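Local coordinates for protein lactate dehydrogenase, adjacent gene encodes predicted malate dehydrogenase (Cryptosporidium parvum, PDB 4ND2) that probably interconverts pyruvate and (S)-lactate, using the NADH/NAD(+) pair as hydride carrier, at residues Val241-Ala246 / Thr276-Asn281. Sequence-based numbering, arbitrary orientation.
Sequences VKMAEA and TIIGKN
Ile278 lays its CG2 methyl against CB of Ala246, 3.8 Å away, with its branch carbon CB just behind, and this pair shows how a beta-branched strand residue packs against a small residue of a helix. The two methyls are in van der Waals contact, the tightly packed part of the interface. Because CG2 lies anti to the backbone N while CG1 runs beside it (chi1 -64°), the two branches diverge, one onto Ala246 and the other towards Met243. There the packing slackens: CD1 of Ile278 comes no nearer than 4.4 Å to CE of Met243, whose side chain also packs on Cys257 and on Met145, an NAD(+)-binding residue. Backbone joins in at the strand end, where CA of Gly279 lies 3.8 Å from O of Ala246. No hydrogen bond links the segments. In contrast to this buried apolar interface, the partly exposed Lys242 and Glu245 form a salt bridge within the helix (NZ to OE1, 3.2 Å), and the carboxylate also engages Lys251. The axes of segments 241-246 and 276-279 approach to 7.8 Å at 63°; helix 234-248 thus packs on strand 270-279, and through Met243 on strand 253-261, in the antiparallel sheet of the lactate/malate dehydrogenase alpha/beta C-terminal domain.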
ATOM      1  N   VAL A 241       5.594   5.746  14.026  1.00 17.08           N
ATOM      2  CA  VAL A 241       4.487   5.797  13.068  1.00 17.45           C
ATOM      3  C   VAL A 241       3.524   4.628  13.292  1.00 17.76           C
ATOM      4  O   VAL A 241       2.305   4.807  13.241  1.00 17.62           O
ATOM      5  CB  VAL A 241       4.987   5.808  11.602  1.00 17.55           C
ATOM      6  CG1 VAL A 241       3.822   5.696  10.625  1.00 17.72           C
ATOM      7  CG2 VAL A 241       5.779   7.077  11.316  1.00 17.64           C
ATOM      8  N   LYS A 242       4.065   3.441  13.556  1.00 18.14           N
ATOM      9  CA  LYS A 242       3.229   2.277  13.858  1.00 18.62           C
ATOM     10  C   LYS A 242       2.355   2.545  15.081  1.00 18.24           C
ATOM     11  O   LYS A 242       1.182   2.179  15.100  1.00 17.87           O
ATOM     12  CB  LYS A 242       4.082   1.021  14.085  1.00 19.43           C
ATOM     13  CG  LYS A 242       4.917   0.571  12.889  1.00 20.14           C
ATOM     14  CD  LYS A 242       4.105   0.312  11.627  1.00 20.85           C
ATOM     15  CE  LYS A 242       3.151  -0.865  11.787  1.00 21.52           C
ATOM     16  NZ  LYS A 242       2.383  -1.103  10.537  1.00 22.19           N
ATOM     17  N   MET A 243       2.921   3.207  16.087  1.00 18.11           N
ATOM     18  CA  MET A 243       2.170   3.575  17.290  1.00 18.18           C
ATOM     19  C   MET A 243       1.092   4.617  16.990  1.00 18.09           C
ATOM     20  O   MET A 243      -0.022   4.523  17.503  1.00 17.77           O
ATOM     21  CB  MET A 243       3.117   4.085  18.381  1.00 18.34           C
ATOM     22  CG  MET A 243       4.056   3.012  18.909  1.00 18.61           C
ATOM     23  SD  MET A 243       5.241   3.615  20.125  1.00 18.93           S
ATOM     24  CE  MET A 243       4.156   4.042  21.480  1.00 18.66           C
ATOM     25  N   ALA A 244       1.428   5.601  16.157  1.00 18.14           N
ATOM     26  CA  ALA A 244       0.463   6.615  15.727  1.00 18.44           C
ATOM     27  C   ALA A 244      -0.687   5.994  14.931  1.00 18.77           C
ATOM     28  O   ALA A 244      -1.846   6.370  15.124  1.00 18.55           O
ATOM     29  CB  ALA A 244       1.154   7.695  14.903  1.00 18.38           C
ATOM     30  N   GLU A 245      -0.355   5.054  14.043  1.00 19.40           N
ATOM     31  CA  GLU A 245      -1.352   4.291  13.279  1.00 19.99           C
ATOM     32  C   GLU A 245      -2.355   3.573  14.179  1.00 19.45           C
ATOM     33  O   GLU A 245      -3.560   3.595  13.922  1.00 18.95           O
ATOM     34  CB  GLU A 245      -0.676   3.224  12.417  1.00 21.32           C
ATOM     35  CG  GLU A 245       0.044   3.712  11.175  1.00 23.00           C
ATOM     36  CD  GLU A 245       0.794   2.588  10.478  1.00 24.30           C
ATOM     37  OE1 GLU A 245       0.491   1.407  10.755  1.00 26.15           O
ATOM     38  OE2 GLU A 245       1.688   2.878   9.656  1.00 25.77           O
ATOM     39  N   ALA A 246      -1.840   2.905  15.210  1.00 18.90           N
ATOM     40  CA  ALA A 246      -2.675   2.152  16.145  1.00 18.60           C
ATOM     41  C   ALA A 246      -3.720   3.044  16.807  1.00 18.28           C
ATOM     42  O   ALA A 246      -4.875   2.644  16.962  1.00 17.99           O
ATOM     43  CB  ALA A 246      -1.813   1.478  17.200  1.00 18.72           C
ATOM     44  N   THR A 276       1.129  -3.414  25.504  1.00 21.06           N
ATOM     45  CA  THR A 276      -0.127  -2.687  25.658  1.00 20.67           C
ATOM     46  C   THR A 276      -1.071  -3.000  24.507  1.00 20.62           C
ATOM     47  O   THR A 276      -0.656  -3.542  23.486  1.00 20.53           O
ATOM     48  CB  THR A 276       0.095  -1.160  25.657  1.00 20.64           C
ATOM     49  OG1 THR A 276       0.472  -0.733  24.341  1.00 20.21           O
ATOM     50  CG2 THR A 276       1.173  -0.760  26.653  1.00 20.67           C
ATOM     51  N   ILE A 277      -2.340  -2.649  24.691  1.00 20.42           N
ATOM     52  CA  ILE A 277      -3.297  -2.563  23.598  1.00 20.80           C
ATOM     53  C   ILE A 277      -3.534  -1.076  23.344  1.00 20.86           C
ATOM     54  O   ILE A 277      -3.931  -0.354  24.258  1.00 20.96           O
ATOM     55  CB  ILE A 277      -4.641  -3.234  23.950  1.00 20.95           C
ATOM     56  CG1 ILE A 277      -4.433  -4.700  24.354  1.00 21.22           C
ATOM     57  CG2 ILE A 277      -5.618  -3.128  22.785  1.00 21.07           C
ATOM     58  CD1 ILE A 277      -3.761  -5.550  23.296  1.00 21.45           C
ATOM     59  N   ILE A 278      -3.279  -0.623  22.116  1.00 20.85           N
ATOM     60  CA  ILE A 278      -3.491   0.781  21.751  1.00 21.12           C
ATOM     61  C   ILE A 278      -4.661   0.929  20.777  1.00 21.46           C
ATOM     62  O   ILE A 278      -4.744   0.214  19.773  1.00 21.44           O
ATOM     63  CB  ILE A 278      -2.219   1.421  21.150  1.00 21.45           C
ATOM     64  CG1 ILE A 278      -1.107   1.443  22.206  1.00 21.66           C
ATOM     65  CG2 ILE A 278      -2.512   2.835  20.650  1.00 21.44           C
ATOM     66  CD1 ILE A 278       0.185   2.089  21.759  1.00 21.87           C
ATOM     67  N   GLY A 279      -5.559   1.860  21.095  1.00 21.47           N
ATOM     68  CA  GLY A 279      -6.687   2.203  20.234  1.00 22.14           C
ATOM     69  C   GLY A 279      -7.016   3.681  20.334  1.00 22.82           C
ATOM     70  O   GLY A 279      -6.180   4.480  20.755  1.00 22.40           O
ATOM     71  N   LYS A 280      -8.244   4.037  19.965  1.00 24.03           N
ATOM     72  CA  LYS A 280      -8.680   5.440  19.936  1.00 25.27           C
ATOM     73  C   LYS A 280      -8.673   6.136  21.305  1.00 25.57           C
ATOM     74  O   LYS A 280      -8.671   7.366  21.361  1.00 25.48           O
ATOM     75  CB  LYS A 280     -10.079   5.552  19.314  1.00 26.17           C
ATOM     76  CG  LYS A 280     -11.188   4.925  20.146  1.00 27.02           C
ATOM     77  CD  LYS A 280     -12.507   4.884  19.395  1.00 28.13           C
ATOM     78  CE  LYS A 280     -13.540   4.086  20.173  1.00 28.93           C
ATOM     79  NZ  LYS A 280     -14.895   4.223  19.579  1.00 30.34           N
ATOM     80  N   ASN A 281      -8.689   5.363  22.393  1.00 26.21           N
ATOM     81  CA  ASN A 281      -8.573   5.918  23.750  1.00 26.78           C
ATOM     82  C   ASN A 281      -7.141   5.862  24.306  1.00 26.08           C
ATOM     83  O   ASN A 281      -6.934   6.007  25.514  1.00 26.13           O
ATOM     84  CB  ASN A 281      -9.530   5.195  24.711  1.00 28.13           C
ATOM     85  CG  ASN A 281     -10.993   5.437  24.381  1.00 29.63           C
ATOM     86  OD1 ASN A 281     -11.388   6.547  24.031  1.00 31.53           O
ATOM     87  ND2 ASN A 281     -11.809   4.394  24.504  1.00 31.18           N
TER